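HpcH/HpaI aldolase (Desulfitobacterium hafniense, PDB 3QZ6) belongs to the HpcH/HpaI aldolase family and folds as a TIM-type barrel of eight parallel strands ringed by helices. Local coordinates at residues A[14-22]-A[33-44]; A[21-31]-A[50-61]. All coordinates share one frame; numbering follows the deposited sequence.

How the interactions relate
Starting from the N terminus, strand 16-21 leads into a loop and helix 29-35, after which strand 40-44 returns beside the first strand; interaction 1 closes this beta-alpha-beta loop. The chain then runs on to helix 52-65, and interaction 2 sets Tyr50 and most of that helix, as far as Val61, against residues 21-31, closing a second, overlapping loop. The segments alternate along the chain, so the two contacts cross instead of nesting. They share Leu21 and Asn22, lie with centres about 13 Å apart, and meet where Val43 packs on Tyr50 and Leu58 and where Phe41 packs on Val30. Together they tie the first two barrel strands to two successive outer helices.

Interaction 1 (A[14-22]-A[33-44])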
loop_
_atom_site.group_PDB
_atom_site.type_symbol
_atom_site.label_atom_id
_atom_site.label_comp_id
_atom_site.label_asym_id
_atom_site.label_seq_id
_atom_site.Cartn_x
_atom_site.Cartn_y
_atom_site.Cartn_z
ATOM N N LYS A 14 -13.687 -21.806 13.466
ATOM C CA LYS A 14 -13.924 -20.520 12.816
ATOM C C LYS A 14 -13.367 -20.457 11.399
ATOM O O LYS A 14 -12.359 -21.090 11.080
ATOM C CB LYS A 14 -13.289 -19.380 13.614
ATOM C CG LYS A 14 -13.865 -19.130 15.000
ATOM C CD LYS A 14 -13.131 -17.949 15.630
ATOM C CE LYS A 14 -13.634 -17.628 17.029
ATOM N NZ LYS A 14 -15.071 -17.263 17.025
ATOM N N SER A 15 -14.023 -19.668 10.558
ATOM C CA SER A 15 -13.463 -19.278 9.276
ATOM C C SER A 15 -12.552 -18.082 9.524
ATOM O O SER A 15 -12.895 -17.199 10.297
ATOM C CB SER A 15 -14.577 -18.880 8.314
ATOM O OG SER A 15 -15.542 -19.912 8.203
ATOM N N VAL A 16 -11.386 -18.053 8.889
ATOM C CA VAL A 16 -10.468 -16.932 9.084
ATOM C C VAL A 16 -10.024 -16.370 7.747
ATOM O O VAL A 16 -9.952 -17.088 6.750
ATOM C CB VAL A 16 -9.246 -17.328 9.936
ATOM C CG1 VAL A 16 -9.697 -17.750 11.331
ATOM C CG2 VAL A 16 -8.459 -18.450 9.262
ATOM N N VAL A 17 -9.725 -15.079 7.732
ATOM C CA VAL A 17 -9.484 -14.370 6.489
ATOM C C VAL A 17 -8.121 -13.684 6.497
ATOM O O VAL A 17 -7.764 -12.992 7.459
ATOM C CB VAL A 17 -10.592 -13.326 6.228
ATOM C CG1 VAL A 17 -10.476 -12.773 4.817
ATOM C CG2 VAL A 17 -11.987 -13.952 6.450
ATOM N N GLY A 18 -7.371 -13.879 5.416
ATOM C CA GLY A 18 -6.036 -13.324 5.292
ATOM C C GLY A 18 -5.803 -12.776 3.899
ATOM O O GLY A 18 -6.641 -12.928 3.004
ATOM N N THR A 19 -4.660 -12.133 3.710
ATOM C CA THR A 19 -4.305 -11.607 2.405
ATOM C C THR A 19 -2.797 -11.745 2.214
ATOM O O THR A 19 -2.063 -11.980 3.181
ATOM C CB THR A 19 -4.770 -10.140 2.267
ATOM O OG1 THR A 19 -4.879 -9.795 0.886
ATOM C CG2 THR A 19 -3.799 -9.181 2.973
HETATM N N MSE A 20 -2.330 -11.619 0.972
HETATM C CA MSE A 20 -0.899 -11.672 0.689
HETATM C C MSE A 20 -0.257 -10.293 0.897
HETATM O O MSE A 20 -0.889 -9.267 0.643
HETATM C CB MSE A 20 -0.654 -12.113 -0.757
HETATM C CG MSE A 20 -1.130 -13.528 -1.096
HETATM SE SE MSE A 20 -0.119 -14.851 -0.102
HETATM C CE MSE A 20 1.705 -14.238 -0.543
ATOM N N LEU A 21 0.999 -10.277 1.349
ATOM C CA LEU A 21 1.766 -9.046 1.464
ATOM C C LEU A 21 3.013 -9.152 0.579
ATOM O O LEU A 21 3.906 -9.949 0.870
ATOM C CB LEU A 21 2.186 -8.806 2.925
ATOM C CG LEU A 21 2.766 -7.411 3.205
ATOM C CD1 LEU A 21 1.623 -6.395 3.280
ATOM C CD2 LEU A 21 3.617 -7.371 4.481
ATOM N N ASN A 22 3.072 -8.359 -0.497
ATOM C CA ASN A 22 4.188 -8.427 -1.443
ATOM C C ASN A 22 4.982 -7.139 -1.583
ATOM O O ASN A 22 6.164 -7.175 -1.954
ATOM C CB ASN A 22 3.697 -8.823 -2.852
ATOM C CG ASN A 22 3.289 -10.271 -2.941
ATOM O OD1 ASN A 22 2.192 -10.640 -2.523
ATOM N ND2 ASN A 22 4.171 -11.109 -3.485
ATOM N N TYR A 33 -4.568 -3.587 8.429
ATOM C CA TYR A 33 -5.158 -4.905 8.224
ATOM C C TYR A 33 -6.022 -5.353 9.414
ATOM O O TYR A 33 -7.071 -5.976 9.235
ATOM C CB TYR A 33 -4.071 -5.941 7.885
ATOM C CG TYR A 33 -3.632 -5.911 6.416
ATOM C CD1 TYR A 33 -4.318 -5.144 5.475
ATOM C CD2 TYR A 33 -2.554 -6.668 5.977
ATOM C CE1 TYR A 33 -3.933 -5.132 4.126
ATOM C CE2 TYR A 33 -2.154 -6.661 4.642
ATOM C CZ TYR A 33 -2.848 -5.899 3.720
ATOM O OH TYR A 33 -2.448 -5.908 2.389
ATOM N N ALA A 34 -5.589 -5.038 10.626
ATOM C CA ALA A 34 -6.397 -5.350 11.800
ATOM C C ALA A 34 -7.729 -4.616 11.711
ATOM O O ALA A 34 -8.784 -5.198 11.927
ATOM C CB ALA A 34 -5.664 -4.951 13.063
ATOM N N GLU A 35 -7.673 -3.333 11.378
ATOM C CA GLU A 35 -8.882 -2.516 11.304
ATOM C C GLU A 35 -9.807 -2.987 10.188
ATOM O O GLU A 35 -11.032 -2.893 10.303
ATOM C CB GLU A 35 -8.521 -1.026 11.143
ATOM C CG GLU A 35 -9.715 -0.102 10.894
ATOM C CD GLU A 35 -10.676 -0.008 12.078
ATOM O OE1 GLU A 35 -10.311 -0.427 13.201
ATOM O OE2 GLU A 35 -11.800 0.498 11.877
ATOM N N ALA A 36 -9.228 -3.515 9.115
ATOM C CA ALA A 36 -10.028 -4.053 8.012
ATOM C C ALA A 36 -10.653 -5.408 8.334
ATOM O O ALA A 36 -11.432 -5.937 7.541
ATOM C CB ALA A 36 -9.203 -4.149 6.741
ATOM N N GLY A 37 -10.301 -5.979 9.483
ATOM C CA GLY A 37 -10.908 -7.222 9.920
ATOM C C GLY A 37 -10.180 -8.487 9.484
ATOM O O GLY A 37 -10.757 -9.573 9.520
ATOM N N LEU A 38 -8.919 -8.367 9.075
ATOM C CA LEU A 38 -8.143 -9.559 8.701
ATOM C C LEU A 38 -7.658 -10.308 9.936
ATOM O O LEU A 38 -7.310 -9.697 10.938
ATOM C CB LEU A 38 -6.952 -9.180 7.812
ATOM C CG LEU A 38 -7.323 -8.758 6.384
ATOM C CD1 LEU A 38 -6.138 -8.154 5.648
ATOM C CD2 LEU A 38 -7.883 -9.939 5.616
ATOM N N ASP A 39 -7.657 -11.635 9.869
ATOM C CA ASP A 39 -7.092 -12.453 10.938
ATOM C C ASP A 39 -5.582 -12.649 10.796
ATOM O O ASP A 39 -4.877 -12.819 11.787
ATOM C CB ASP A 39 -7.765 -13.823 10.950
ATOM C CG ASP A 39 -9.225 -13.727 11.286
ATOM O OD1 ASP A 39 -9.522 -13.473 12.465
ATOM O OD2 ASP A 39 -10.059 -13.858 10.367
ATOM N N TYR A 40 -5.098 -12.664 9.556
ATOM C CA TYR A 40 -3.690 -12.953 9.304
ATOM C C TYR A 40 -3.272 -12.375 7.958
ATOM O O TYR A 40 -4.104 -11.908 7.181
ATOM C CB TYR A 40 -3.435 -14.471 9.321
ATOM C CG TYR A 40 -4.026 -15.210 8.129
ATOM C CD1 TYR A 40 -3.245 -15.520 7.012
ATOM C CD2 TYR A 40 -5.366 -15.592 8.117
ATOM C CE1 TYR A 40 -3.784 -16.184 5.919
ATOM C CE2 TYR A 40 -5.910 -16.251 7.033
ATOM C CZ TYR A 40 -5.116 -16.549 5.938
ATOM O OH TYR A 40 -5.663 -17.211 4.865
ATOM N N PHE A 41 -1.973 -12.375 7.692
ATOM C CA PHE A 41 -1.502 -12.106 6.347
ATOM C C PHE A 41 -0.239 -12.898 6.118
ATOM O O PHE A 41 0.389 -13.378 7.066
ATOM C CB PHE A 41 -1.276 -10.601 6.098
ATOM C CG PHE A 41 -0.252 -9.980 7.003
ATOM C CD1 PHE A 41 1.091 -9.962 6.647
ATOM C CD2 PHE A 41 -0.636 -9.402 8.208
ATOM C CE1 PHE A 41 2.035 -9.376 7.476
ATOM C CE2 PHE A 41 0.292 -8.817 9.047
ATOM C CZ PHE A 41 1.630 -8.787 8.684
ATOM N N ILE A 42 0.125 -13.058 4.853
ATOM C CA ILE A 42 1.248 -13.911 4.522
ATOM C C ILE A 42 2.301 -13.089 3.823
ATOM O O ILE A 42 2.047 -12.513 2.768
ATOM C CB ILE A 42 0.826 -15.079 3.615
ATOM C CG1 ILE A 42 -0.389 -15.807 4.214
ATOM C CG2 ILE A 42 2.009 -16.032 3.386
ATOM C CD1 ILE A 42 -0.671 -17.159 3.562
ATOM N N VAL A 43 3.481 -13.016 4.424
ATOM C CA VAL A 43 4.575 -12.276 3.819
ATOM C C VAL A 43 5.175 -13.137 2.711
ATOM O O VAL A 43 5.539 -14.290 2.950
ATOM C CB VAL A 43 5.657 -11.920 4.855
ATOM C CG1 VAL A 43 6.807 -11.158 4.180
ATOM C CG2 VAL A 43 5.037 -11.083 5.998
ATOM N N ASP A 44 5.273 -12.586 1.506
ATOM C CA ASP A 44 5.789 -13.355 0.373
ATOM C C ASP A 44 7.316 -13.289 0.270
ATOM O O ASP A 44 7.851 -12.418 -0.406
ATOM C CB ASP A 44 5.176 -12.861 -0.932
ATOM C CG ASP A 44 5.266 -13.906 -2.045
ATOM O OD1 ASP A 44 6.045 -14.865 -1.879
ATOM O OD2 ASP A 44 4.566 -13.767 -3.070
#
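The carbonyl O of Val17 takes Asp39 N at 2.8 Å, almost straight along its C=O, with a weak second bond from Tyr40 N. Val17 N is satisfied by the same aspartate, through its side chain: it donates to Asp39 OD2 at 2.9 Å, which accepts through its anti lone pair, while OD1 of that carboxylate forms a salt bridge with Lys9. Farther along, the backbone pairing is regular. Ile42 N donates to Thr19 O, Leu21 N to Ile42 O at 2.8 Å, and Asp44 N to Leu21 O, which fixes Met20 opposite Ile42 and Leu21 opposite Val43. Past the strand end, Asn22 ND2 reaches Asp44 OD2 at 2.7 Å, meeting it on the anti side but 28° out of the carboxylate plane. The same oxygen is salt-bridged to Arg72, and OD1 accepts from His47 N, so both carboxylate oxygens are engaged.

Gly18 CA sits over the centre of the Tyr40 ring, 3.4 Å from its centroid, a CH-pi contact made possible because CG of Tyr40 lies between its backbone N and carbonyl carbon (chi1 70°), folding the ring back across the neighbouring strand. On the other face of the sheet, Thr19 turns OG1 to Trp235 O of strand 232-237, and its CG2 meets Tyr33 CE2 at 3.4 Å, the two side chains crossing at about a right angle. Leu38 CD1 covers one face of that ring toward its rim. Leu21 and Phe41 run side by side, CD2 of the leucine 3.9 Å from CE1 of the phenylalanine. With strand axes that approach to 4.6 Å and lie 20° from parallel, and a Schellman motif at Gly37, where the chain leaves helix 29-35 with positive phi, this is the first beta-alpha-beta unit of a TIM barrel.

Interaction 2 (A[21-31]-A[50-61]); sequences LNLVYNPDIVR and YTFREINHLVSV
Tyr50 OH donates to Val24 O at 2.7 Å, the hydroxyl approaching from above the carbonyl plane and not along a lone pair. Its ring lies with an edge to that carbonyl, while the Leu21 side chain runs at about a right angle to that of Tyr50 and brings CG to 3.3 Å from Tyr50 OH. Leu23 N is also near this oxygen, but the angle is poor and its bond goes instead to Asp238, which receives Val24 N as well.

The Tyr25 ring and the Glu54 carboxylate are stacked with planes 10° apart; Glu54 OE2 stands 3.9 Å above the ring, offset toward its rim. The other oxygen, OE1, accepts from Thr51 N, and Glu54 N donates back to Thr51 OG1 at 3.0 Å: a capping box that holds the carboxylate at the start of helix 52-65. A water donates to both Tyr25 O and Glu54 O, bridging the two backbones.

Farther along, the packing is apolar. Leu58 CG, anti to the carbonyl carbon (chi1 -68°), brings the branch point toward 21-31, where the two methyls divide the work: CD1 meets Leu21 CD2 tip to tip at 3.7 Å, whereas CD2 touches Ile29 CG2 and Val30 CG2. Pro27 lies alongside His57, its CG 3.8 Å from His57 CB, and Val61 spreads CG2 onto Pro27 and CG1 onto Val30.

The contact thus fits helix 52-65 against the start of helix 29-35 and the loop before it. Tyr25 meets Tyr25 of the second subunit, Val43 of strand 40-44 packs against both Tyr50 and Leu58, and helix 78-87 packs on Phe52 and Ile55.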
loop_
_atom_site.group_PDB
_atom_site.type_symbol
_atom_site.label_atom_id
_atom_site.label_comp_id
_atom_site.label_asym_id
_atom_site.label_seq_id
_atom_site.Cartn_x
_atom_site.Cartn_y
_atom_site.Cartn_z
ATOM N N LEU A 21 0.999 -10.277 1.349
ATOM C CA LEU A 21 1.766 -9.046 1.464
ATOM C C LEU A 21 3.013 -9.152 0.579
ATOM O O LEU A 21 3.906 -9.949 0.870
ATOM C CB LEU A 21 2.186 -8.806 2.925
ATOM C CG LEU A 21 2.766 -7.411 3.205
ATOM C CD1 LEU A 21 1.623 -6.395 3.280
ATOM C CD2 LEU A 21 3.617 -7.371 4.481
ATOM N N ASN A 22 3.072 -8.359 -0.497
ATOM C CA ASN A 22 4.188 -8.427 -1.443
ATOM C C ASN A 22 4.982 -7.139 -1.583
ATOM O O ASN A 22 6.164 -7.175 -1.954
ATOM C CB ASN A 22 3.697 -8.823 -2.852
ATOM C CG ASN A 22 3.289 -10.271 -2.941
ATOM O OD1 ASN A 22 2.192 -10.640 -2.523
ATOM N ND2 ASN A 22 4.171 -11.109 -3.485
ATOM N N LEU A 23 4.328 -6.005 -1.327
ATOM C CA LEU A 23 4.952 -4.705 -1.536
ATOM C C LEU A 23 5.236 -3.961 -0.233
ATOM O O LEU A 23 6.384 -3.611 0.071
ATOM C CB LEU A 23 4.047 -3.816 -2.419
ATOM C CG LEU A 23 4.483 -2.347 -2.575
ATOM C CD1 LEU A 23 5.421 -2.218 -3.760
ATOM C CD2 LEU A 23 3.275 -1.384 -2.751
ATOM N N VAL A 24 4.183 -3.687 0.527
ATOM C CA VAL A 24 4.304 -2.779 1.669
ATOM C C VAL A 24 5.190 -3.389 2.754
ATOM O O VAL A 24 5.043 -4.576 3.081
ATOM C CB VAL A 24 2.913 -2.416 2.233
ATOM C CG1 VAL A 24 3.045 -1.430 3.426
ATOM C CG2 VAL A 24 2.033 -1.811 1.115
ATOM N N TYR A 25 6.135 -2.608 3.286
ATOM C CA TYR A 25 6.842 -3.042 4.505
ATOM C C TYR A 25 6.700 -2.063 5.679
ATOM O O TYR A 25 7.145 -2.346 6.788
ATOM C CB TYR A 25 8.318 -3.431 4.250
ATOM C CG TYR A 25 9.139 -2.456 3.425
ATOM C CD1 TYR A 25 9.174 -2.544 2.041
ATOM C CD2 TYR A 25 9.919 -1.480 4.037
ATOM C CE1 TYR A 25 9.941 -1.658 1.280
ATOM C CE2 TYR A 25 10.693 -0.595 3.285
ATOM C CZ TYR A 25 10.699 -0.694 1.909
ATOM O OH TYR A 25 11.460 0.190 1.166
ATOM N N ASN A 26 6.069 -0.917 5.447
ATOM C CA ASN A 26 5.710 -0.031 6.568
ATOM C C ASN A 26 4.878 -0.845 7.552
ATOM O O ASN A 26 3.817 -1.336 7.192
ATOM C CB ASN A 26 4.883 1.155 6.060
ATOM C CG ASN A 26 4.532 2.127 7.162
ATOM O OD1 ASN A 26 4.452 1.748 8.326
ATOM N ND2 ASN A 26 4.309 3.391 6.797
ATOM N N PRO A 27 5.365 -1.019 8.789
ATOM C CA PRO A 27 4.672 -1.896 9.745
ATOM C C PRO A 27 3.238 -1.455 10.072
ATOM O O PRO A 27 2.466 -2.252 10.612
ATOM C CB PRO A 27 5.539 -1.806 11.005
ATOM C CG PRO A 27 6.908 -1.395 10.505
ATOM C CD PRO A 27 6.639 -0.501 9.317
ATOM N N ASP A 28 2.886 -0.209 9.781
ATOM C CA ASP A 28 1.510 0.221 10.001
ATOM C C ASP A 28 0.520 -0.503 9.098
ATOM O O ASP A 28 -0.690 -0.437 9.336
ATOM C CB ASP A 28 1.359 1.740 9.851
ATOM C CG ASP A 28 1.747 2.492 11.116
ATOM O OD1 ASP A 28 1.525 1.948 12.213
ATOM O OD2 ASP A 28 2.253 3.631 11.021
ATOM N N ILE A 29 1.010 -1.198 8.070
ATOM C CA ILE A 29 0.113 -2.020 7.256
ATOM C C ILE A 29 -0.600 -3.019 8.171
ATOM O O ILE A 29 -1.728 -3.433 7.902
ATOM C CB ILE A 29 0.849 -2.790 6.132
ATOM C CG1 ILE A 29 -0.158 -3.417 5.157
ATOM C CG2 ILE A 29 1.774 -3.897 6.707
ATOM C CD1 ILE A 29 -1.059 -2.398 4.488
ATOM N N VAL A 30 0.064 -3.408 9.256
ATOM C CA VAL A 30 -0.531 -4.368 10.198
ATOM C C VAL A 30 -1.755 -3.775 10.896
ATOM O O VAL A 30 -2.766 -4.447 11.095
ATOM C CB VAL A 30 0.483 -4.790 11.279
ATOM C CG1 VAL A 30 -0.200 -5.664 12.343
ATOM C CG2 VAL A 30 1.661 -5.515 10.650
ATOM N N ARG A 31 -1.663 -2.507 11.273
ATOM C CA ARG A 31 -2.787 -1.840 11.928
ATOM C C ARG A 31 -3.930 -1.604 10.951
ATOM O O ARG A 31 -5.111 -1.692 11.319
ATOM C CB ARG A 31 -2.331 -0.528 12.547
ATOM C CG ARG A 31 -1.161 -0.695 13.500
ATOM C CD ARG A 31 -0.394 0.630 13.607
ATOM N NE ARG A 31 -1.062 1.467 14.561
ATOM C CZ ARG A 31 -0.903 2.776 14.742
ATOM N NH1 ARG A 31 -0.061 3.532 14.035
ATOM N NH2 ARG A 31 -1.632 3.331 15.684
ATOM N N TYR A 50 11.453 -9.221 1.088
ATOM C CA TYR A 50 11.395 -8.937 2.533
ATOM C C TYR A 50 12.613 -9.459 3.299
ATOM O O TYR A 50 13.016 -10.592 3.102
ATOM C CB TYR A 50 10.124 -9.522 3.147
ATOM C CG TYR A 50 8.891 -8.776 2.717
ATOM C CD1 TYR A 50 8.460 -7.651 3.412
ATOM C CD2 TYR A 50 8.166 -9.187 1.602
ATOM C CE1 TYR A 50 7.332 -6.962 3.007
ATOM C CE2 TYR A 50 7.035 -8.504 1.197
ATOM C CZ TYR A 50 6.630 -7.397 1.895
ATOM O OH TYR A 50 5.515 -6.710 1.480
ATOM N N THR A 51 13.191 -8.640 4.174
ATOM C CA THR A 51 14.281 -9.114 5.034
ATOM C C THR A 51 13.726 -9.635 6.357
ATOM O O THR A 51 12.568 -9.381 6.703
ATOM C CB THR A 51 15.242 -7.984 5.362
ATOM O OG1 THR A 51 14.562 -7.038 6.204
ATOM C CG2 THR A 51 15.724 -7.294 4.078
ATOM N N PHE A 52 14.537 -10.357 7.119
ATOM C CA PHE A 52 14.037 -10.838 8.393
ATOM C C PHE A 52 13.798 -9.692 9.388
ATOM O O PHE A 52 12.920 -9.803 10.249
ATOM C CB PHE A 52 14.944 -11.933 8.979
ATOM C CG PHE A 52 14.838 -13.244 8.244
ATOM C CD1 PHE A 52 14.140 -13.316 7.034
ATOM C CD2 PHE A 52 15.402 -14.400 8.751
ATOM C CE1 PHE A 52 14.025 -14.510 6.337
ATOM C CE2 PHE A 52 15.296 -15.611 8.054
ATOM C CZ PHE A 52 14.605 -15.664 6.853
ATOM N N ARG A 53 14.582 -8.614 9.280
ATOM C CA ARG A 53 14.339 -7.424 10.094
ATOM C C ARG A 53 12.964 -6.816 9.770
ATOM O O ARG A 53 12.187 -6.462 10.675
ATOM C CB ARG A 53 15.452 -6.379 9.907
ATOM C CG ARG A 53 15.231 -5.062 10.706
ATOM C CD ARG A 53 15.257 -5.345 12.216
ATOM N NE ARG A 53 16.578 -5.821 12.618
ATOM C CZ ARG A 53 16.843 -6.473 13.746
ATOM N NH1 ARG A 53 15.873 -6.753 14.610
ATOM N NH2 ARG A 53 18.087 -6.858 14.004
ATOM N N GLU A 54 12.652 -6.687 8.486
ATOM C CA GLU A 54 11.338 -6.155 8.106
ATOM C C GLU A 54 10.218 -7.010 8.691
ATOM O O GLU A 54 9.181 -6.494 9.135
ATOM C CB GLU A 54 11.197 -6.059 6.587
ATOM C CG GLU A 54 12.037 -4.932 5.975
ATOM C CD GLU A 54 12.142 -5.050 4.459
ATOM O OE1 GLU A 54 11.633 -6.044 3.901
ATOM O OE2 GLU A 54 12.731 -4.153 3.829
ATOM N N ILE A 55 10.430 -8.320 8.695
ATOM C CA ILE A 55 9.429 -9.231 9.222
ATOM C C ILE A 55 9.298 -9.041 10.728
ATOM O O ILE A 55 8.197 -8.973 11.244
ATOM C CB ILE A 55 9.734 -10.682 8.833
ATOM C CG1 ILE A 55 9.495 -10.846 7.327
ATOM C CG2 ILE A 55 8.841 -11.657 9.627
ATOM C CD1 ILE A 55 10.013 -12.156 6.728
ATOM N N ASN A 56 10.428 -8.901 11.417
ATOM C CA ASN A 56 10.423 -8.604 12.849
ATOM C C ASN A 56 9.589 -7.346 13.116
ATOM O O ASN A 56 8.754 -7.323 14.021
ATOM C CB ASN A 56 11.866 -8.419 13.346
ATOM C CG ASN A 56 11.976 -8.351 14.876
ATOM O OD1 ASN A 56 10.996 -8.117 15.601
ATOM N ND2 ASN A 56 13.181 -8.541 15.365
ATOM N N HIS A 57 9.800 -6.297 12.320
ATOM C CA HIS A 57 9.012 -5.068 12.503
ATOM C C HIS A 57 7.515 -5.313 12.353
ATOM O O HIS A 57 6.698 -4.791 13.130
ATOM C CB HIS A 57 9.475 -3.950 11.554
ATOM C CG HIS A 57 10.820 -3.393 11.902
ATOM N ND1 HIS A 57 11.547 -2.601 11.040
ATOM C CD2 HIS A 57 11.576 -3.526 13.018
ATOM C CE1 HIS A 57 12.686 -2.259 11.614
ATOM N NE2 HIS A 57 12.734 -2.813 12.812
ATOM N N LEU A 58 7.147 -6.100 11.348
ATOM C CA LEU A 58 5.739 -6.424 11.146
ATOM C C LEU A 58 5.207 -7.202 12.351
ATOM O O LEU A 58 4.137 -6.902 12.882
ATOM C CB LEU A 58 5.546 -7.238 9.855
ATOM C CG LEU A 58 5.817 -6.510 8.526
ATOM C CD1 LEU A 58 5.996 -7.489 7.366
ATOM C CD2 LEU A 58 4.718 -5.504 8.201
ATOM N N VAL A 59 5.966 -8.195 12.791
ATOM C CA VAL A 59 5.539 -9.052 13.899
ATOM C C VAL A 59 5.392 -8.260 15.201
ATOM O O VAL A 59 4.449 -8.468 15.960
ATOM C CB VAL A 59 6.531 -10.218 14.093
ATOM C CG1 VAL A 59 6.347 -10.877 15.467
ATOM C CG2 VAL A 59 6.381 -11.232 12.969
ATOM N N SER A 60 6.314 -7.338 15.452
ATOM C CA SER A 60 6.254 -6.533 16.669
ATOM C C SER A 60 4.939 -5.770 16.816
ATOM O O SER A 60 4.421 -5.603 17.924
ATOM C CB SER A 60 7.432 -5.563 16.713
ATOM O OG SER A 60 8.630 -6.294 16.919
ATOM N N VAL A 61 4.411 -5.292 15.699
ATOM C CA VAL A 61 3.135 -4.604 15.707
ATOM C C VAL A 61 1.991 -5.619 15.764
ATOM O O VAL A 61 1.016 -5.423 16.480
ATOM C CB VAL A 61 2.986 -3.688 14.468
ATOM C CG1 VAL A 61 1.596 -3.059 14.437
ATOM C CG2 VAL A 61 4.096 -2.596 14.463
HETATM O O HOH W 1 8.864 -3.874 8.015
#